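Side-chain contacts in type III effector Xcv3220-like C-terminal domain-containing protein (Xanthomonas campestris pv. vesicatoria, PDB 4FC9), which is a type III effector (XopL) secreted into plant host cells, where its all-helical C-terminal domain, the part described here, probably acts as an E3 ubiquitin ligase: residues Thr31-Arg36 / Ile168-Pro173; Leu81-Ala86 / Pro180-His185; Gln95-Met100 / Trp162-Leu167. All blocks are in the same frame, centred on the assembly; numbering follows the deposited sequence. Where two conformers were deposited one is given.

Contact 1 (Thr31-Arg36 / Ile168-Pro173); sequences TAALER and IVHAHP
Leu-34 and His-170 bring the two backbones closest, with 7.3 Å between their CA atoms, where the first turn of helix 32-49 faces the last turn of helix 152-171. On the 168-173 side His-170 alone makes the contact, chiefly with its ring. With its CG anti to the backbone N (chi1 -174°), the ring extends across to the other helix, where Leu-34 crosses it at about a right angle. The methine CG of Leu-34 lies over one ring face, 3.5 Å from the centroid of the His-170 ring and 16° off its normal, a CH-pi contact. Of the two methyls, CD1 of Leu-34 is 3.5 Å from CE1 of His-170, while CD2 of Leu-34 lies nearer ND1. Thr-31 is the N-cap of helix 32-49, its OG1 accepting from Leu-34 N at 3.2 Å with an N-H...O angle of 159°. That hydroxyl also lies 3.2 Å from NE2 of His-170. Ala-33 comes in near the ring plane, its CB 3.5 Å from CD2 of His-170. At ND1 the imidazole is hydrogen-bonded to Glu-27 OE2, from the loop preceding helix 32-49, which would be expected to limit rotation of the ring.

Contact 2 (Leu81-Ala86 / Pro180-His185); sequences LRDMLA and PELAVH. With EDO (1,2-ethanediol), chain E.
Met-84, a selenomethionine, and Leu-182 both place CG anti to their own carbonyl carbon (chi1 -68° and -67°), which carries both side chains into the interface between helix 79-88 and the irregular segment 180-185. The Met-84 chain then runs extended before bending at chi3 (-62°). Leu-182 reaches it obliquely with one methyl, CD1, which lies 3.6 Å from CG of Met-84 and 3.9 Å from its SE. The other methyl, CD2, turns toward Asp-83, 3.9 Å from its carboxylate oxygen OD2. Here the segment following helix 152-171 returns across the domain and lays a leucine on the flank of helix 79-88. Phe-56 packs against Met-84 from a loop, and Arg-165 of helix 152-171 touches both Met-84 and Leu-182, so a buried guanidinium-bearing chain backs the apolar pair. Beside Arg-82 and Asp-83 an ethanediol molecule, probably from the crystallisation liquor, donates from O1 to OD1 of Asp-83 at 2.8 Å. Its O2 end lies against the aliphatic part of Arg-82, 3.4 Å from CD of that residue, whose NE is hydrogen-bonded to Gly-76 O. No hydrogen bond joins the two segments, so van der Waals contact holds them together, mostly between Met-84 and Leu-182; in this crystal OD1 of Asp-83 serves the diol while OD2 only touches the leucine methyl, which fits an exposed carboxylate at the edge of an apolar contact.

Contact 3 (Gln95-Met100 / Trp162-Leu167); sequences QRVSDM and WKTREL
No flat group lies between Val-97 and Met-100 on one helix and Thr-164 and Leu-167 on the other; the indole of Trp-162 lies on another flank of helix 152-171, with CG of Glu-166 3.4 Å above one face of the Trp-162 ring and offset toward its rim. Thr-40, Met-44 and Val-184 also pack on this tryptophan. The contact itself is a nearly perpendicular helix-helix packing within an all-helical bilobal fold: the axes of the short segments 95-100 and 162-167 cross at 80° and approach to 10.6 Å. Backbones come nearest at Val-97 and Thr-164, whose CA atoms are 7.8 Å apart. Thr-164 has its methyl CG2 anti to the backbone N, the placement that offers carbon to Val-97 and leaves the OG1 hydrogen to be shared between two carbonyl oxygens, that of Ala-131, the stronger partner, and, within the helix, that of Gln-160. The hydroxyl is thus buried but satisfied. Met-100, a selenomethionine modelled in two conformers, supplies the longer arm. In the conformer described its CE lies 3.9 Å from the backbone O of Thr-164 and 4.1 Å from CB of Leu-167, meeting the leucine side chain at about a right angle; because another position exists, this part of the packing is less certain. Charges gather away from the crossing. Arg-165 NH1 and Glu-166 OE2 form a 3.3 Å salt bridge, and each residue has a second partner: Glu-87 for Arg-165 NH2 and Arg-176 for Glu-166 OE1. Both buried charges thus have partners of opposite sign, which should also restrict rotation of the guanidinium and the carboxylate. At the nearest point of the backbones the two methyls just touch, with CG2 of Val-97 4.2 Å from CG2 of Thr-164.

Contacts 1 and 3 share helix 152-171, occupying successive turns at its C-terminal end, and contact 2 uses the segment that follows. Contact 3 lies nearest the centre of the chain, with its centre about 11 Å from that of contact 1 and 14 Å from that of contact 2; the centres of contacts 1 and 2 are about 17 Å apart. Leu-34 packs on Leu-167 between contacts 1 and 3, while Pro-180 O probably accepts a hydrogen bond from Arg-165 NH1 between contacts 2 and 3. Along the chain contact 3 is nested inside both other loops, whose segments alternate, so helices 32-49, 79-88 and 91-101 are all gathered onto the C-terminal part of the domain.

Contact 1 (Thr31-Arg36 / Ile168-Pro173)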
ATOM      1  N   THR A  31       6.305  17.409   3.952  1.00 26.46           N
ATOM      2  CA  THR A  31       6.088  17.812   5.329  1.00 26.41           C
ATOM      3  C   THR A  31       6.670  16.754   6.248  1.00 26.28           C
ATOM      4  O   THR A  31       6.939  15.631   5.817  1.00 26.09           O
ATOM      5  CB  THR A  31       4.588  17.920   5.635  1.00 27.18           C
ATOM      6  OG1 THR A  31       3.992  16.626   5.509  1.00 30.07           O
ATOM      7  CG2 THR A  31       3.904  18.868   4.663  1.00 28.59           C
ATOM      8  N   ALA A  32       6.854  17.104   7.515  1.00 24.13           N
ATOM      9  CA  ALA A  32       7.378  16.161   8.496  1.00 31.31           C
ATOM     10  C   ALA A  32       6.482  14.933   8.632  1.00 34.46           C
ATOM     11  O   ALA A  32       6.967  13.827   8.874  1.00 33.00           O
ATOM     12  CB  ALA A  32       7.550  16.839   9.839  1.00 30.61           C
ATOM     13  N   ALA A  33       5.177  15.141   8.478  1.00 34.02           N
ATOM     14  CA  ALA A  33       4.194  14.064   8.583  1.00 31.59           C
ATOM     15  C   ALA A  33       4.371  13.054   7.465  1.00 26.75           C
ATOM     16  O   ALA A  33       4.308  11.847   7.690  1.00 28.11           O
ATOM     17  CB  ALA A  33       2.788  14.631   8.557  1.00 31.40           C
ATOM     18  N   LEU A  34       4.588  13.561   6.256  1.00 25.23           N
ATOM     19  CA  LEU A  34       4.783  12.715   5.088  1.00 25.56           C
ATOM     20  C   LEU A  34       6.112  11.982   5.131  1.00 27.73           C
ATOM     21  O   LEU A  34       6.211  10.840   4.695  1.00 26.47           O
ATOM     22  CB  LEU A  34       4.727  13.551   3.815  1.00 26.36           C
ATOM     23  CG  LEU A  34       3.328  13.897   3.334  1.00 30.32           C
ATOM     24  CD1 LEU A  34       3.412  14.902   2.206  1.00 31.77           C
ATOM     25  CD2 LEU A  34       2.606  12.638   2.888  1.00 30.43           C
ATOM     26  N   GLU A  35       7.141  12.649   5.636  1.00 27.36           N
ATOM     27  CA  GLU A  35       8.445  12.017   5.723  1.00 27.02           C
ATOM     28  C   GLU A  35       8.381  10.855   6.712  1.00 27.99           C
ATOM     29  O   GLU A  35       8.955   9.793   6.481  1.00 27.32           O
ATOM     30  CB  GLU A  35       9.522  13.025   6.120  1.00 28.00           C
ATOM     31  CG  GLU A  35      10.918  12.452   6.021  1.00 31.61           C
ATOM     32  CD  GLU A  35      11.978  13.512   5.852  1.00 38.54           C
ATOM     33  OE1 GLU A  35      11.626  14.708   5.785  1.00 41.71           O
ATOM     34  OE2 GLU A  35      13.170  13.144   5.784  1.00 42.78           O
ATOM     35  N   ARG A  36       7.648  11.061   7.799  1.00 28.19           N
ATOM     36  CA  ARG A  36       7.477  10.044   8.823  1.00 27.36           C
ATOM     37  C   ARG A  36       6.725   8.821   8.296  1.00 27.92           C
ATOM     38  O   ARG A  36       7.051   7.687   8.649  1.00 27.93           O
ATOM     39  CB  ARG A  36       6.755  10.643  10.029  1.00 32.95           C
ATOM     40  CG  ARG A  36       6.404   9.648  11.122  1.00 45.11           C
ATOM     41  CD  ARG A  36       6.132  10.356  12.454  1.00 59.05           C
ATOM     42  NE  ARG A  36       5.154  11.441  12.340  1.00 65.06           N
ATOM     43  CZ  ARG A  36       5.461  12.737  12.349  1.00 66.01           C
ATOM     44  NH1 ARG A  36       4.503  13.648  12.239  1.00 62.92           N
ATOM     45  NH2 ARG A  36       6.724  13.124  12.467  1.00 68.81           N
ATOM     46  N   ILE A 168      -3.500   8.543   2.230  1.00 26.08           N
ATOM     47  CA  ILE A 168      -4.884   8.981   2.074  1.00 26.77           C
ATOM     48  C   ILE A 168      -5.302   9.900   3.221  1.00 28.24           C
ATOM     49  O   ILE A 168      -5.890  10.957   2.995  1.00 29.73           O
ATOM     50  CB  ILE A 168      -5.849   7.778   1.973  1.00 24.43           C
ATOM     51  CG1 ILE A 168      -5.688   7.085   0.618  1.00 23.51           C
ATOM     52  CG2 ILE A 168      -7.286   8.222   2.167  1.00 27.58           C
ATOM     53  CD1 ILE A 168      -6.380   5.742   0.519  1.00 23.28           C
ATOM     54  N   VAL A 169      -4.973   9.504   4.449  1.00 30.35           N
ATOM     55  CA  VAL A 169      -5.336  10.276   5.636  1.00 27.41           C
ATOM     56  C   VAL A 169      -4.553  11.584   5.743  1.00 26.47           C
ATOM     57  O   VAL A 169      -5.059  12.585   6.246  1.00 28.15           O
ATOM     58  CB  VAL A 169      -5.163   9.436   6.917  1.00 30.01           C
ATOM     59  CG1 VAL A 169      -5.365  10.282   8.167  1.00 31.29           C
ATOM     60  CG2 VAL A 169      -6.133   8.269   6.900  1.00 29.34           C
ATOM     61  N   HIS A 170      -3.320  11.586   5.255  1.00 25.85           N
ATOM     62  CA  HIS A 170      -2.553  12.818   5.244  1.00 26.15           C
ATOM     63  C   HIS A 170      -3.202  13.831   4.312  1.00 28.88           C
ATOM     64  O   HIS A 170      -3.310  15.018   4.632  1.00 31.81           O
ATOM     65  CB  HIS A 170      -1.116  12.573   4.800  1.00 28.04           C
ATOM     66  CG  HIS A 170      -0.252  13.786   4.916  1.00 34.10           C
ATOM     67  ND1 HIS A 170      -0.115  14.700   3.896  1.00 40.15           N
ATOM     68  CD2 HIS A 170       0.485  14.259   5.950  1.00 37.44           C
ATOM     69  CE1 HIS A 170       0.683  15.678   4.290  1.00 44.90           C
ATOM     70  NE2 HIS A 170       1.064  15.431   5.532  1.00 42.12           N
ATOM     71  N   ALA A 171      -3.640  13.346   3.157  1.00 30.66           N
ATOM     72  CA  ALA A 171      -4.297  14.182   2.168  1.00 29.17           C
ATOM     73  C   ALA A 171      -5.696  14.586   2.622  1.00 31.49           C
ATOM     74  O   ALA A 171      -6.131  15.707   2.376  1.00 34.38           O
ATOM     75  CB  ALA A 171      -4.351  13.472   0.825  1.00 26.87           C
ATOM     76  N   HIS A 172      -6.398  13.671   3.283  1.00 33.25           N
ATOM     77  CA  HIS A 172      -7.744  13.951   3.780  1.00 34.40           C
ATOM     78  C   HIS A 172      -7.886  13.530   5.232  1.00 33.17           C
ATOM     79  O   HIS A 172      -8.384  12.443   5.517  1.00 32.45           O
ATOM     80  CB  HIS A 172      -8.787  13.220   2.939  1.00 38.66           C
ATOM     81  CG  HIS A 172      -8.585  13.377   1.467  1.00 38.97           C
ATOM     82  ND1 HIS A 172      -7.862  12.475   0.716  1.00 40.75           N
ATOM     83  CD2 HIS A 172      -8.992  14.342   0.609  1.00 38.83           C
ATOM     84  CE1 HIS A 172      -7.842  12.871  -0.544  1.00 38.19           C
ATOM     85  NE2 HIS A 172      -8.519  14.002  -0.635  1.00 40.24           N
ATOM     86  N   PRO A 173      -7.449  14.394   6.157  1.00 32.89           N
ATOM     87  CA  PRO A 173      -7.399  14.086   7.590  1.00 32.91           C
ATOM     88  C   PRO A 173      -8.723  13.581   8.176  1.00 34.71           C
ATOM     89  O   PRO A 173      -8.702  12.772   9.102  1.00 36.52           O
ATOM     90  CB  PRO A 173      -6.986  15.423   8.209  1.00 33.91           C
ATOM     91  CG  PRO A 173      -6.173  16.071   7.143  1.00 33.19           C
ATOM     92  CD  PRO A 173      -6.882  15.722   5.865  1.00 32.59           C
TER

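Contact 2 (Leu81-Ala86 / Pro180-His185)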
ATOM      1  N   LEU A  81      -4.344  -6.928  10.133  1.00 19.90           N
ATOM      2  CA  LEU A  81      -4.458  -7.383   8.752  1.00 16.85           C
ATOM      3  C   LEU A  81      -5.897  -7.728   8.410  1.00 19.62           C
ATOM      4  O   LEU A  81      -6.340  -7.518   7.284  1.00 19.82           O
ATOM      5  CB  LEU A  81      -3.564  -8.590   8.503  1.00 17.48           C
ATOM      6  CG  LEU A  81      -2.070  -8.369   8.710  1.00 18.83           C
ATOM      7  CD1 LEU A  81      -1.330  -9.655   8.433  1.00 16.42           C
ATOM      8  CD2 LEU A  81      -1.569  -7.245   7.810  1.00 20.40           C
ATOM      9  N   ARG A  82      -6.628  -8.258   9.383  1.00 21.96           N
ATOM     10  CA  ARG A  82      -8.042  -8.518   9.179  1.00 23.44           C
ATOM     11  C   ARG A  82      -8.748  -7.188   8.929  1.00 26.17           C
ATOM     12  O   ARG A  82      -9.626  -7.101   8.073  1.00 25.30           O
ATOM     13  CB  ARG A  82      -8.659  -9.267  10.367  1.00 24.91           C
ATOM     14  CG  ARG A  82     -10.038  -9.844  10.061  1.00 31.62           C
ATOM     15  CD  ARG A  82     -10.575 -10.767  11.168  1.00 39.06           C
ATOM     16  NE  ARG A  82     -10.246 -12.180  10.957  1.00 36.50           N
ATOM     17  CZ  ARG A  82     -10.982 -13.033  10.245  1.00 37.06           C
ATOM     18  NH1 ARG A  82     -12.098 -12.627   9.654  1.00 39.60           N
ATOM     19  NH2 ARG A  82     -10.600 -14.297  10.118  1.00 33.70           N
ATOM     20  N   ASP A  83      -8.335  -6.150   9.659  1.00 26.70           N
ATOM     21  CA  ASP A  83      -8.900  -4.806   9.497  1.00 24.60           C
ATOM     22  C   ASP A  83      -8.645  -4.245   8.107  1.00 24.94           C
ATOM     23  O   ASP A  83      -9.561  -3.764   7.443  1.00 27.31           O
ATOM     24  CB  ASP A  83      -8.311  -3.833  10.520  1.00 25.81           C
ATOM     25  CG  ASP A  83      -8.779  -4.109  11.929  1.00 33.13           C
ATOM     26  OD1 ASP A  83      -9.752  -4.871  12.105  1.00 33.80           O
ATOM     27  OD2 ASP A  83      -8.173  -3.548  12.865  1.00 35.19           O
HETATM   28  N   MSE A  84      -7.390  -4.289   7.683  1.00 23.72           N
HETATM   29  CA  MSE A  84      -7.002  -3.693   6.409  1.00 20.97           C
HETATM   30  C   MSE A  84      -7.568  -4.465   5.233  1.00 19.71           C
HETATM   31  O   MSE A  84      -7.865  -3.885   4.198  1.00 22.47           O
HETATM   32  CB  MSE A  84      -5.484  -3.581   6.304  1.00 21.50           C
HETATM   33  CG  MSE A  84      -4.897  -2.568   7.268  1.00 22.75           C
HETATM   34 SE   MSE A  84      -3.114  -2.010   6.742  0.85 38.50          SE
HETATM   35  CE  MSE A  84      -2.247  -3.729   6.858  1.00 17.25           C
ATOM     36  N   LEU A  85      -7.726  -5.771   5.400  1.00 22.28           N
ATOM     37  CA  LEU A  85      -8.404  -6.581   4.394  1.00 22.26           C
ATOM     38  C   LEU A  85      -9.796  -6.023   4.126  1.00 24.76           C
ATOM     39  O   LEU A  85     -10.185  -5.836   2.977  1.00 28.83           O
ATOM     40  CB  LEU A  85      -8.472  -8.052   4.825  1.00 24.24           C
ATOM     41  CG  LEU A  85      -7.237  -8.903   4.496  1.00 22.49           C
ATOM     42  CD1 LEU A  85      -7.284 -10.257   5.191  1.00 21.28           C
ATOM     43  CD2 LEU A  85      -7.093  -9.075   2.987  1.00 18.82           C
ATOM     44  N   ALA A  86     -10.536  -5.734   5.190  1.00 25.40           N
ATOM     45  CA  ALA A  86     -11.882  -5.188   5.054  1.00 26.78           C
ATOM     46  C   ALA A  86     -11.881  -3.807   4.409  1.00 26.03           C
ATOM     47  O   ALA A  86     -12.708  -3.529   3.541  1.00 27.22           O
ATOM     48  CB  ALA A  86     -12.582  -5.148   6.403  1.00 26.17           C
ATOM     49  N   PRO A 180      -8.639   4.052  10.867  1.00 36.02           N
ATOM     50  CA  PRO A 180      -8.035   4.304  12.176  1.00 36.77           C
ATOM     51  C   PRO A 180      -6.536   4.075  12.156  1.00 32.37           C
ATOM     52  O   PRO A 180      -6.023   3.334  11.320  1.00 30.67           O
ATOM     53  CB  PRO A 180      -8.692   3.249  13.071  1.00 35.99           C
ATOM     54  CG  PRO A 180      -9.934   2.853  12.360  1.00 34.68           C
ATOM     55  CD  PRO A 180      -9.600   2.937  10.914  1.00 34.36           C
ATOM     56  N   GLU A 181      -5.834   4.722  13.074  1.00 32.26           N
ATOM     57  CA  GLU A 181      -4.427   4.447  13.233  1.00 31.50           C
ATOM     58  C   GLU A 181      -4.272   3.007  13.669  1.00 30.98           C
ATOM     59  O   GLU A 181      -5.038   2.510  14.493  1.00 32.68           O
ATOM     60  CB  GLU A 181      -3.808   5.374  14.269  1.00 30.17           C
ATOM     61  CG  GLU A 181      -3.230   6.633  13.682  1.00 36.06           C
ATOM     62  CD  GLU A 181      -2.316   7.341  14.650  1.00 43.15           C
ATOM     63  OE1 GLU A 181      -1.166   6.886  14.818  1.00 45.55           O
ATOM     64  OE2 GLU A 181      -2.750   8.347  15.250  1.00 46.24           O
ATOM     65  N   LEU A 182      -3.285   2.337  13.095  1.00 29.94           N
ATOM     66  CA  LEU A 182      -2.968   0.979  13.484  1.00 28.68           C
ATOM     67  C   LEU A 182      -1.588   0.964  14.104  1.00 27.93           C
ATOM     68  O   LEU A 182      -0.688   1.666  13.648  1.00 32.93           O
ATOM     69  CB  LEU A 182      -3.017   0.054  12.272  1.00 27.36           C
ATOM     70  CG  LEU A 182      -4.396  -0.150  11.645  1.00 27.63           C
ATOM     71  CD1 LEU A 182      -4.241  -0.784  10.280  1.00 27.89           C
ATOM     72  CD2 LEU A 182      -5.263  -1.015  12.543  1.00 27.43           C
ATOM     73  N   ALA A 183      -1.431   0.168  15.152  1.00 26.12           N
ATOM     74  CA  ALA A 183      -0.150   0.043  15.813  1.00 25.06           C
ATOM     75  C   ALA A 183       0.792  -0.756  14.934  1.00 24.31           C
ATOM     76  O   ALA A 183       0.439  -1.814  14.437  1.00 28.05           O
ATOM     77  CB  ALA A 183      -0.317  -0.633  17.160  1.00 29.09           C
ATOM     78  N   VAL A 184       1.993  -0.241  14.733  1.00 26.56           N
ATOM     79  CA  VAL A 184       3.004  -0.982  14.009  1.00 26.11           C
ATOM     80  C   VAL A 184       4.174  -1.225  14.945  1.00 24.93           C
ATOM     81  O   VAL A 184       4.417  -0.451  15.872  1.00 30.64           O
ATOM     82  CB  VAL A 184       3.449  -0.254  12.722  1.00 30.93           C
ATOM     83  CG1 VAL A 184       2.239   0.338  12.017  1.00 33.28           C
ATOM     84  CG2 VAL A 184       4.466   0.823  13.026  1.00 32.30           C
ATOM     85  N   HIS A 185       4.885  -2.319  14.721  1.00 26.47           N
ATOM     86  CA  HIS A 185       5.918  -2.728  15.652  1.00 25.86           C
ATOM     87  C   HIS A 185       7.244  -2.965  14.958  1.00 24.68           C
ATOM     88  O   HIS A 185       7.430  -3.953  14.257  1.00 27.15           O
ATOM     89  CB  HIS A 185       5.461  -3.955  16.428  1.00 23.49           C
ATOM     90  CG  HIS A 185       4.148  -3.761  17.118  1.00 26.26           C
ATOM     91  ND1 HIS A 185       4.044  -3.225  18.384  1.00 28.23           N
ATOM     92  CD2 HIS A 185       2.881  -4.005  16.708  1.00 25.51           C
ATOM     93  CE1 HIS A 185       2.772  -3.164  18.730  1.00 29.07           C
ATOM     94  NE2 HIS A 185       2.044  -3.629  17.731  1.00 26.15           N
TER
HETATM   95  C1  EDO E 702      -9.870  -7.951  13.711  1.00 40.13           C
HETATM   96  O1  EDO E 702      -9.903  -6.617  14.229  1.00 41.12           O
HETATM   97  C2  EDO E 702      -9.592  -8.929  14.846  1.00 39.36           C
HETATM   98  O2  EDO E 702      -9.512 -10.258  14.318  1.00 39.15           O

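Contact 3 (Gln95-Met100 / Trp162-Leu167)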
ATOM      1  N   GLN A  95     -12.154   4.410  -3.775  1.00 26.23           N
ATOM      2  CA  GLN A  95     -12.364   5.725  -4.369  1.00 29.54           C
ATOM      3  C   GLN A  95     -11.163   6.634  -4.105  1.00 29.67           C
ATOM      4  O   GLN A  95     -10.708   7.334  -5.007  1.00 33.68           O
ATOM      5  CB  GLN A  95     -13.638   6.367  -3.819  1.00 33.13           C
ATOM      6  CG  GLN A  95     -14.283   7.394  -4.743  1.00 45.25           C
ATOM      7  CD  GLN A  95     -15.174   6.771  -5.809  1.00 50.48           C
ATOM      8  OE1 GLN A  95     -16.365   6.526  -5.583  1.00 49.11           O
ATOM      9  NE2 GLN A  95     -14.604   6.525  -6.984  1.00 51.29           N
ATOM     10  N   ARG A  96     -10.644   6.616  -2.877  1.00 33.07           N
ATOM     11  CA  ARG A  96      -9.479   7.433  -2.521  1.00 31.70           C
ATOM     12  C   ARG A  96      -8.233   7.005  -3.285  1.00 27.12           C
ATOM     13  O   ARG A  96      -7.416   7.840  -3.683  1.00 30.56           O
ATOM     14  CB  ARG A  96      -9.200   7.379  -1.017  1.00 24.81           C
ATOM     15  CG  ARG A  96     -10.246   8.053  -0.158  1.00 26.17           C
ATOM     16  CD  ARG A  96     -10.323   9.543  -0.430  1.00 28.10           C
ATOM     17  NE  ARG A  96     -11.027  10.238   0.643  1.00 29.86           N
ATOM     18  CZ  ARG A  96     -11.516  11.468   0.546  1.00 35.73           C
ATOM     19  NH1 ARG A  96     -12.141  12.024   1.577  1.00 38.73           N
ATOM     20  NH2 ARG A  96     -11.385  12.144  -0.586  1.00 34.81           N
ATOM     21  N   VAL A  97      -8.085   5.701  -3.476  1.00 24.56           N
ATOM     22  CA  VAL A  97      -6.959   5.186  -4.238  1.00 26.39           C
ATOM     23  C   VAL A  97      -7.020   5.711  -5.668  1.00 28.38           C
ATOM     24  O   VAL A  97      -6.007   6.148  -6.216  1.00 31.76           O
ATOM     25  CB  VAL A  97      -6.925   3.649  -4.242  1.00 27.36           C
ATOM     26  CG1 VAL A  97      -5.846   3.139  -5.193  1.00 26.01           C
ATOM     27  CG2 VAL A  97      -6.702   3.119  -2.836  1.00 24.16           C
ATOM     28  N   SER A  98      -8.210   5.684  -6.265  1.00 29.52           N
ATOM     29  CA  SER A  98      -8.397   6.204  -7.617  1.00 29.27           C
ATOM     30  C   SER A  98      -8.130   7.696  -7.672  1.00 32.32           C
ATOM     31  O   SER A  98      -7.589   8.201  -8.657  1.00 36.84           O
ATOM     32  CB  SER A  98      -9.814   5.933  -8.116  1.00 35.40           C
ATOM     33  OG  SER A  98      -9.950   4.592  -8.536  1.00 42.05           O
ATOM     34  N   ASP A  99      -8.521   8.399  -6.614  1.00 30.36           N
ATOM     35  CA  ASP A  99      -8.320   9.838  -6.556  1.00 33.11           C
ATOM     36  C   ASP A  99      -6.842  10.179  -6.541  1.00 34.15           C
ATOM     37  O   ASP A  99      -6.410  11.137  -7.179  1.00 35.73           O
ATOM     38  CB  ASP A  99      -9.004  10.434  -5.329  1.00 37.58           C
ATOM     39  CG  ASP A  99     -10.511  10.395  -5.432  1.00 43.68           C
ATOM     40  OD1 ASP A  99     -11.027  10.051  -6.520  1.00 42.82           O
ATOM     41  OD2 ASP A  99     -11.179  10.714  -4.425  1.00 46.71           O
HETATM   42  N   MSE A 100      -6.072   9.387  -5.803  0.57 33.12           N
HETATM   43  CA  MSE A 100      -4.639   9.608  -5.700  0.57 33.11           C
HETATM   44  C   MSE A 100      -3.946   9.221  -6.999  0.57 32.04           C
HETATM   45  O   MSE A 100      -3.123   9.971  -7.521  0.57 34.69           O
HETATM   46  CB  MSE A 100      -4.049   8.813  -4.535  0.57 33.99           C
HETATM   47  CG  MSE A 100      -3.090   9.622  -3.673  0.57 37.10           C
HETATM   48 SE   MSE A 100      -1.667   8.546  -2.888  0.57102.48          SE
HETATM   49  CE  MSE A 100      -2.758   7.223  -1.961  0.57 25.33           C
ATOM     50  N   TRP A 162      -0.410  -0.161   4.183  1.00 17.07           N
ATOM     51  CA  TRP A 162      -0.273   0.700   5.344  1.00 19.35           C
ATOM     52  C   TRP A 162       0.135   2.094   4.899  1.00 20.09           C
ATOM     53  O   TRP A 162      -0.454   3.083   5.326  1.00 17.98           O
ATOM     54  CB  TRP A 162       0.734   0.158   6.351  1.00 18.28           C
ATOM     55  CG  TRP A 162       0.771   1.008   7.586  1.00 22.86           C
ATOM     56  CD1 TRP A 162       0.000   0.865   8.705  1.00 24.13           C
ATOM     57  CD2 TRP A 162       1.595   2.158   7.811  1.00 23.07           C
ATOM     58  NE1 TRP A 162       0.308   1.844   9.619  1.00 23.95           N
ATOM     59  CE2 TRP A 162       1.284   2.651   9.094  1.00 23.54           C
ATOM     60  CE3 TRP A 162       2.574   2.813   7.056  1.00 21.55           C
ATOM     61  CZ2 TRP A 162       1.917   3.770   9.637  1.00 22.12           C
ATOM     62  CZ3 TRP A 162       3.203   3.922   7.597  1.00 21.99           C
ATOM     63  CH2 TRP A 162       2.871   4.390   8.874  1.00 19.69           C
ATOM     64  N   LYS A 163       1.138   2.166   4.030  1.00 20.00           N
ATOM     65  CA  LYS A 163       1.557   3.445   3.478  1.00 18.30           C
ATOM     66  C   LYS A 163       0.414   4.108   2.728  1.00 20.15           C
ATOM     67  O   LYS A 163       0.155   5.292   2.914  1.00 21.20           O
ATOM     68  CB  LYS A 163       2.754   3.282   2.548  1.00 17.95           C
ATOM     69  CG  LYS A 163       3.140   4.574   1.859  1.00 19.76           C
ATOM     70  CD  LYS A 163       4.621   4.616   1.568  1.00 24.58           C
ATOM     71  CE  LYS A 163       4.885   4.575   0.083  1.00 25.43           C
ATOM     72  NZ  LYS A 163       6.343   4.686  -0.205  1.00 28.14           N
ATOM     73  N   THR A 164      -0.272   3.335   1.893  1.00 18.92           N
ATOM     74  CA  THR A 164      -1.385   3.846   1.093  1.00 20.11           C
ATOM     75  C   THR A 164      -2.454   4.528   1.944  1.00 18.85           C
ATOM     76  O   THR A 164      -2.871   5.642   1.643  1.00 18.29           O
ATOM     77  CB  THR A 164      -2.037   2.731   0.250  1.00 19.25           C
ATOM     78  OG1 THR A 164      -1.122   2.303  -0.763  1.00 20.20           O
ATOM     79  CG2 THR A 164      -3.305   3.238  -0.415  1.00 23.92           C
ATOM     80  N   ARG A 165      -2.888   3.864   3.010  1.00 19.21           N
ATOM     81  CA  ARG A 165      -3.945   4.406   3.855  1.00 20.41           C
ATOM     82  C   ARG A 165      -3.460   5.614   4.659  1.00 24.00           C
ATOM     83  O   ARG A 165      -4.228   6.533   4.934  1.00 26.85           O
ATOM     84  CB  ARG A 165      -4.551   3.322   4.764  1.00 20.76           C
ATOM     85  CG  ARG A 165      -3.632   2.812   5.855  1.00 22.40           C
ATOM     86  CD  ARG A 165      -4.120   1.494   6.461  1.00 21.33           C
ATOM     87  NE  ARG A 165      -5.431   1.578   7.108  1.00 25.95           N
ATOM     88  CZ  ARG A 165      -5.644   2.065   8.329  1.00 29.05           C
ATOM     89  NH1 ARG A 165      -4.638   2.549   9.046  1.00 27.77           N
ATOM     90  NH2 ARG A 165      -6.869   2.082   8.831  1.00 30.40           N
ATOM     91  N   GLU A 166      -2.178   5.628   5.009  1.00 22.00           N
ATOM     92  CA  GLU A 166      -1.618   6.771   5.714  1.00 21.44           C
ATOM     93  C   GLU A 166      -1.455   7.982   4.786  1.00 20.59           C
ATOM     94  O   GLU A 166      -1.599   9.124   5.219  1.00 24.55           O
ATOM     95  CB  GLU A 166      -0.295   6.405   6.395  1.00 23.48           C
ATOM     96  CG  GLU A 166      -0.442   5.354   7.498  1.00 25.60           C
ATOM     97  CD  GLU A 166      -1.438   5.756   8.571  1.00 27.32           C
ATOM     98  OE1 GLU A 166      -1.315   6.883   9.097  1.00 31.24           O
ATOM     99  OE2 GLU A 166      -2.345   4.950   8.883  1.00 24.55           O
ATOM    100  N   LEU A 167      -1.168   7.734   3.512  1.00 20.32           N
ATOM    101  CA  LEU A 167      -1.099   8.817   2.531  1.00 23.08           C
ATOM    102  C   LEU A 167      -2.488   9.405   2.259  1.00 26.19           C
ATOM    103  O   LEU A 167      -2.638  10.617   2.090  1.00 28.36           O
ATOM    104  CB  LEU A 167      -0.434   8.348   1.231  1.00 20.32           C
ATOM    105  CG  LEU A 167       1.071   8.058   1.296  1.00 18.26           C
ATOM    106  CD1 LEU A 167       1.564   7.441  -0.002  1.00 18.60           C
ATOM    107  CD2 LEU A 167       1.865   9.317   1.617  1.00 21.88           C
TER